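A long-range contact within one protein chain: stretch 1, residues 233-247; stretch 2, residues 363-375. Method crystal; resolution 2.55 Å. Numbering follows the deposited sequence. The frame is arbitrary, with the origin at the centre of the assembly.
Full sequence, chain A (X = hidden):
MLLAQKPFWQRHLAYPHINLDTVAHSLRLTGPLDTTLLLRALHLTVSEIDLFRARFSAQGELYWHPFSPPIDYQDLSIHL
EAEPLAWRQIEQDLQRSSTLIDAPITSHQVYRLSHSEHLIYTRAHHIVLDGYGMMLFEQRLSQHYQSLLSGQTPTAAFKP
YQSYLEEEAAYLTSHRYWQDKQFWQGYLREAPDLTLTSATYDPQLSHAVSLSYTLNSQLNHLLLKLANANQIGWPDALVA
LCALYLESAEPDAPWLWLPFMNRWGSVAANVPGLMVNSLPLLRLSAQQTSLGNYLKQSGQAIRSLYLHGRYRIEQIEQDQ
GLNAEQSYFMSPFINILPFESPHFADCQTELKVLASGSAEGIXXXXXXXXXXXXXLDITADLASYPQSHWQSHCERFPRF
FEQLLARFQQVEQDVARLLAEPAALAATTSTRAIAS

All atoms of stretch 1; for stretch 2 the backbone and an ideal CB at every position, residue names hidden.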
# COMPACT_ATOMS: atom_id res chain seq x y z
N GLY A 233 11.88 19.17 -3.47
CA GLY A 233 13.24 19.29 -2.96
C GLY A 233 14.11 19.93 -4.03
O GLY A 233 13.75 19.93 -5.21
N TRP A 234 15.27 20.47 -3.65
CA TRP A 234 16.13 21.09 -4.65
C TRP A 234 16.57 20.15 -5.77
O TRP A 234 16.70 20.58 -6.91
CB TRP A 234 17.34 21.77 -4.01
CG TRP A 234 18.21 20.90 -3.23
CD1 TRP A 234 18.11 20.62 -1.91
CD2 TRP A 234 19.39 20.25 -3.70
NE1 TRP A 234 19.16 19.84 -1.51
CE2 TRP A 234 19.97 19.59 -2.59
CE3 TRP A 234 20.02 20.16 -4.95
CZ2 TRP A 234 21.15 18.85 -2.69
CZ3 TRP A 234 21.20 19.42 -5.05
CH2 TRP A 234 21.75 18.78 -3.92
N PRO A 235 16.82 18.87 -5.46
CA PRO A 235 17.22 17.99 -6.57
C PRO A 235 16.14 17.98 -7.68
O PRO A 235 16.44 18.25 -8.85
CB PRO A 235 17.39 16.64 -5.89
CG PRO A 235 17.87 17.02 -4.51
CD PRO A 235 16.96 18.18 -4.16
N ASP A 236 14.90 17.68 -7.31
CA ASP A 236 13.80 17.66 -8.27
C ASP A 236 13.65 19.03 -8.93
O ASP A 236 13.22 19.12 -10.08
CB ASP A 236 12.48 17.31 -7.58
CG ASP A 236 12.22 15.82 -7.50
OD1 ASP A 236 13.01 15.03 -8.06
OD2 ASP A 236 11.20 15.45 -6.88
N ALA A 237 13.99 20.08 -8.19
CA ALA A 237 13.88 21.44 -8.69
C ALA A 237 14.89 21.68 -9.81
O ALA A 237 14.56 22.28 -10.83
CB ALA A 237 14.10 22.46 -7.57
N LEU A 238 16.13 21.21 -9.61
CA LEU A 238 17.17 21.37 -10.60
C LEU A 238 16.80 20.58 -11.86
O LEU A 238 17.12 21.00 -12.97
CB LEU A 238 18.52 20.86 -10.07
CG LEU A 238 19.20 21.65 -8.95
CD1 LEU A 238 20.58 21.09 -8.69
CD2 LEU A 238 19.31 23.12 -9.34
N VAL A 239 16.12 19.45 -11.68
CA VAL A 239 15.73 18.65 -12.83
C VAL A 239 14.74 19.43 -13.67
O VAL A 239 14.79 19.39 -14.90
CB VAL A 239 15.09 17.31 -12.40
CG1 VAL A 239 14.49 16.59 -13.60
CG2 VAL A 239 16.16 16.43 -11.76
N ALA A 240 13.86 20.16 -12.98
CA ALA A 240 12.84 20.99 -13.64
C ALA A 240 13.55 22.14 -14.33
O ALA A 240 13.35 22.36 -15.53
CB ALA A 240 11.85 21.52 -12.60
N LEU A 241 14.38 22.87 -13.58
CA LEU A 241 15.15 23.99 -14.12
C LEU A 241 15.99 23.52 -15.31
O LEU A 241 16.07 24.19 -16.32
CB LEU A 241 16.07 24.59 -13.06
CG LEU A 241 15.43 25.53 -12.05
CD1 LEU A 241 16.46 25.94 -11.01
CD2 LEU A 241 14.86 26.77 -12.76
N CYS A 242 16.63 22.37 -15.17
CA CYS A 242 17.44 21.84 -16.25
C CYS A 242 16.58 21.62 -17.49
O CYS A 242 17.00 21.90 -18.60
CB CYS A 242 18.11 20.54 -15.84
SG CYS A 242 18.99 19.73 -17.20
N ALA A 243 15.36 21.12 -17.30
CA ALA A 243 14.49 20.88 -18.45
C ALA A 243 14.05 22.21 -19.07
O ALA A 243 13.91 22.32 -20.29
CB ALA A 243 13.27 20.09 -18.03
N LEU A 244 13.83 23.22 -18.24
CA LEU A 244 13.44 24.54 -18.73
C LEU A 244 14.56 25.03 -19.64
O LEU A 244 14.33 25.48 -20.77
CB LEU A 244 13.26 25.53 -17.57
CG LEU A 244 12.84 26.95 -17.94
CD1 LEU A 244 11.56 26.92 -18.77
CD2 LEU A 244 12.63 27.78 -16.67
N TYR A 245 15.78 24.92 -19.13
CA TYR A 245 17.00 25.33 -19.83
C TYR A 245 17.13 24.67 -21.20
O TYR A 245 17.49 25.32 -22.18
CB TYR A 245 18.21 24.99 -18.97
CG TYR A 245 19.50 24.91 -19.74
CD1 TYR A 245 20.11 26.06 -20.23
CD2 TYR A 245 20.08 23.67 -20.01
CE1 TYR A 245 21.29 25.97 -20.98
CE2 TYR A 245 21.26 23.58 -20.75
CZ TYR A 245 21.86 24.73 -21.23
OH TYR A 245 23.01 24.62 -21.98
N LEU A 246 16.84 23.38 -21.26
CA LEU A 246 16.93 22.63 -22.50
C LEU A 246 15.86 23.07 -23.48
O LEU A 246 15.86 22.65 -24.64
CB LEU A 246 16.80 21.13 -22.23
CG LEU A 246 17.88 20.47 -21.36
CD1 LEU A 246 17.49 19.02 -21.07
CD2 LEU A 246 19.25 20.53 -22.05
N GLU A 247 14.94 23.91 -23.04
CA GLU A 247 13.88 24.37 -23.92
C GLU A 247 14.49 25.23 -25.02
O GLU A 247 14.10 25.15 -26.18
CB GLU A 247 12.83 25.18 -23.15
CG GLU A 247 11.53 25.38 -23.92
CD GLU A 247 10.72 24.10 -24.05
OE1 GLU A 247 11.32 23.03 -24.30
OE2 GLU A 247 9.48 24.17 -23.92
N UNK A 363 25.84 14.53 -20.43
CA UNK A 363 25.38 14.36 -19.05
C UNK A 363 25.54 15.65 -18.22
O UNK A 363 26.59 16.30 -18.26
CB UNK A 363 26.15 13.22 -18.39
N UNK A 364 24.49 16.03 -17.51
CA UNK A 364 24.54 17.20 -16.65
C UNK A 364 24.54 16.65 -15.24
O UNK A 364 23.64 15.91 -14.86
CB UNK A 364 23.38 18.16 -16.90
N UNK A 365 25.56 16.99 -14.47
CA UNK A 365 25.64 16.50 -13.11
C UNK A 365 25.79 17.60 -12.08
O UNK A 365 26.52 18.57 -12.26
CB UNK A 365 26.81 15.52 -12.98
N UNK A 366 25.05 17.46 -10.99
CA UNK A 366 25.12 18.44 -9.93
C UNK A 366 25.62 17.73 -8.68
O UNK A 366 24.94 16.84 -8.15
CB UNK A 366 23.76 19.11 -9.69
N UNK A 367 26.82 18.08 -8.24
CA UNK A 367 27.37 17.47 -7.04
C UNK A 367 27.49 18.51 -5.95
O UNK A 367 27.94 19.64 -6.19
CB UNK A 367 28.73 16.83 -7.32
N UNK A 368 27.07 18.14 -4.76
CA UNK A 368 27.13 19.05 -3.63
C UNK A 368 25.76 19.35 -3.06
O UNK A 368 24.85 18.51 -3.08
CB UNK A 368 27.81 20.35 -4.04
N UNK A 369 25.60 20.57 -2.57
CA UNK A 369 24.35 20.98 -1.95
C UNK A 369 24.23 22.49 -1.86
O UNK A 369 25.19 23.18 -1.51
CB UNK A 369 24.23 20.37 -0.55
N UNK A 370 23.04 23.03 -2.16
CA UNK A 370 22.86 24.48 -2.09
C UNK A 370 23.20 25.04 -0.70
O UNK A 370 23.40 26.24 -0.54
CB UNK A 370 21.42 24.84 -2.46
N UNK A 371 23.25 24.16 0.29
CA UNK A 371 23.57 24.56 1.65
C UNK A 371 25.07 24.86 1.78
O UNK A 371 25.51 25.54 2.71
CB UNK A 371 23.15 23.47 2.64
N UNK A 372 25.85 24.33 0.84
CA UNK A 372 27.29 24.54 0.86
C UNK A 372 27.76 24.93 -0.53
O UNK A 372 27.41 25.99 -1.04
CB UNK A 372 28.02 23.29 1.35
N UNK A 373 28.57 24.07 -1.14
CA UNK A 373 29.04 24.33 -2.48
C UNK A 373 28.32 23.35 -3.40
O UNK A 373 28.21 22.16 -3.10
CB UNK A 373 30.56 24.20 -2.58
N UNK A 374 27.81 23.87 -4.51
CA UNK A 374 27.10 23.07 -5.48
C UNK A 374 27.73 23.30 -6.85
O UNK A 374 27.69 24.42 -7.37
CB UNK A 374 25.61 23.41 -5.49
N UNK A 375 28.30 22.25 -7.43
CA UNK A 375 28.93 22.36 -8.74
C UNK A 375 28.15 21.63 -9.84
O UNK A 375 27.40 20.68 -9.56
CB UNK A 375 30.36 21.81 -8.67

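From Trp234 on, stretch 1 is a helix that runs at 150° to the strand opening stretch 2, and it turns Trp234, Leu238, Cys242 and Leu246 toward stretch 2. The visible offering is apolar, with no charge among these four.

Position 363 has nothing of the helix near its ideal CB, so almost any residue would suit it; it is Asn363, whose ND2 makes a weak hydrogen bond to OG1 of the residue at 365, 2.7 Å away. At 364 the CB points toward the helix and lies 4.7 Å from Cys242 SG, leaving space for a large apolar group: Leu, Met or an aromatic. The residue is Phe364. Its ring reaches along the helix, with CD1 4.2 Å from Cys242 SG and CE1 3.9 Å from Leu246 CD2, so one side chain touches two residues one helical turn apart.

Position 365 is again out of reach, and a beta-favouring residue would do; it is Thr365. At 366 the CB points toward the helix, 3.9 Å from Leu238 CD1 and 5.3 Å from Trp234 CZ3. A branched aliphatic or a flat aromatic would fit. Phe366, with chi1 in m, places one ring face against the leucine: Leu238 CD1 lies 3.6 Å from Phe366 CG, a CH-pi contact. Position 367 points away, where a long polar chain is tolerated, and Arg367 takes it.

Position 368 has phi/psi of 119/-147, where a CB would jam against the preceding carbonyl and would also come 2.1 Å from the carbonyl O of 373. Glycine is required, and Gly368 leaves its own O 3.2 Å from Trp234 CH2. At 369 the ideal CB is sideways, 4.0 Å from Trp234 CZ2; a small residue is comfortable beside the indole, and Ser369 also starts a type I turn ending at 372.

Position 370, second in that turn with phi -57°, suits proline, and its CB faces the indole. Pro370 lays CD over the face of the six-membered ring, 3.3 Å from Trp234 CE2, a CH-pi contact. Position 371, with CB sideways, permits many polar residues; Gln371 bends its end back, OE1 lying 4.4 Å from Trp234 NE1 without a hydrogen bond.

Positions 372 and 373 are out of reach and could be polar: His372 and Glu373. At 374 the CB points toward the helix with room for a medium apolar chain. Leu374 brings CD1 to 4.0 Å from Trp234 CZ3 and CD2 to 4.2 Å from Leu238 CD1. Position 375, out of reach, is Cys375, whose backbone pairs with 367.

Stretch 2, residues 363-375: NFTFRGSPQHELC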
# COMPACT_ATOMS: atom_id res chain seq x y z
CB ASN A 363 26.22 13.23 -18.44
CG ASN A 363 25.69 12.76 -17.10
OD1 ASN A 363 25.07 11.70 -17.01
ND2 ASN A 363 25.96 13.53 -16.05
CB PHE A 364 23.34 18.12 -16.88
CG PHE A 364 23.25 18.64 -18.27
CD1 PHE A 364 22.30 18.14 -19.16
CD2 PHE A 364 24.18 19.55 -18.74
CE1 PHE A 364 22.28 18.53 -20.50
CE2 PHE A 364 24.18 19.96 -20.08
CZ PHE A 364 23.23 19.44 -20.96
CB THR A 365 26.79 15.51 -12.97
OG1 THR A 365 26.36 14.23 -13.45
CG2 THR A 365 27.22 15.40 -11.52
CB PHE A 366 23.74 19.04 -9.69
CG PHE A 366 23.31 20.01 -10.75
CD1 PHE A 366 22.46 19.61 -11.77
CD2 PHE A 366 23.73 21.35 -10.71
CE1 PHE A 366 22.01 20.54 -12.74
CE2 PHE A 366 23.29 22.28 -11.66
CZ PHE A 366 22.43 21.87 -12.68
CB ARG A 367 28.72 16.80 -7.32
CG ARG A 367 29.47 17.31 -8.56
CD ARG A 367 30.83 16.60 -8.75
NE ARG A 367 31.86 17.20 -7.92
CZ ARG A 367 32.51 18.32 -8.23
NH1 ARG A 367 32.25 18.96 -9.36
NH2 ARG A 367 33.40 18.83 -7.38
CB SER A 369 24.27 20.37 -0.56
OG SER A 369 23.20 20.92 0.18
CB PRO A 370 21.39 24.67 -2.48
CG PRO A 370 20.76 23.33 -2.18
CD PRO A 370 21.81 22.35 -2.60
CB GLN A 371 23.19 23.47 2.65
CG GLN A 371 21.74 23.48 3.11
CD GLN A 371 20.84 22.63 2.25
OE1 GLN A 371 21.07 21.44 2.09
NE2 GLN A 371 19.80 23.24 1.71
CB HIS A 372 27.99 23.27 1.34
CG HIS A 372 27.58 22.84 2.71
ND1 HIS A 372 27.67 23.67 3.81
CD2 HIS A 372 27.07 21.67 3.16
CE1 HIS A 372 27.22 23.03 4.88
NE2 HIS A 372 26.85 21.81 4.51
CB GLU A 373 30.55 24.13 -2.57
CG GLU A 373 31.11 24.37 -3.96
CD GLU A 373 32.62 24.21 -4.03
OE1 GLU A 373 33.14 23.28 -3.36
OE2 GLU A 373 33.28 24.99 -4.75
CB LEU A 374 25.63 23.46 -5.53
CG LEU A 374 24.77 22.69 -6.52
CD1 LEU A 374 24.63 21.25 -6.05
CD2 LEU A 374 23.42 23.36 -6.63
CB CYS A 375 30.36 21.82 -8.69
SG CYS A 375 31.36 22.58 -7.41
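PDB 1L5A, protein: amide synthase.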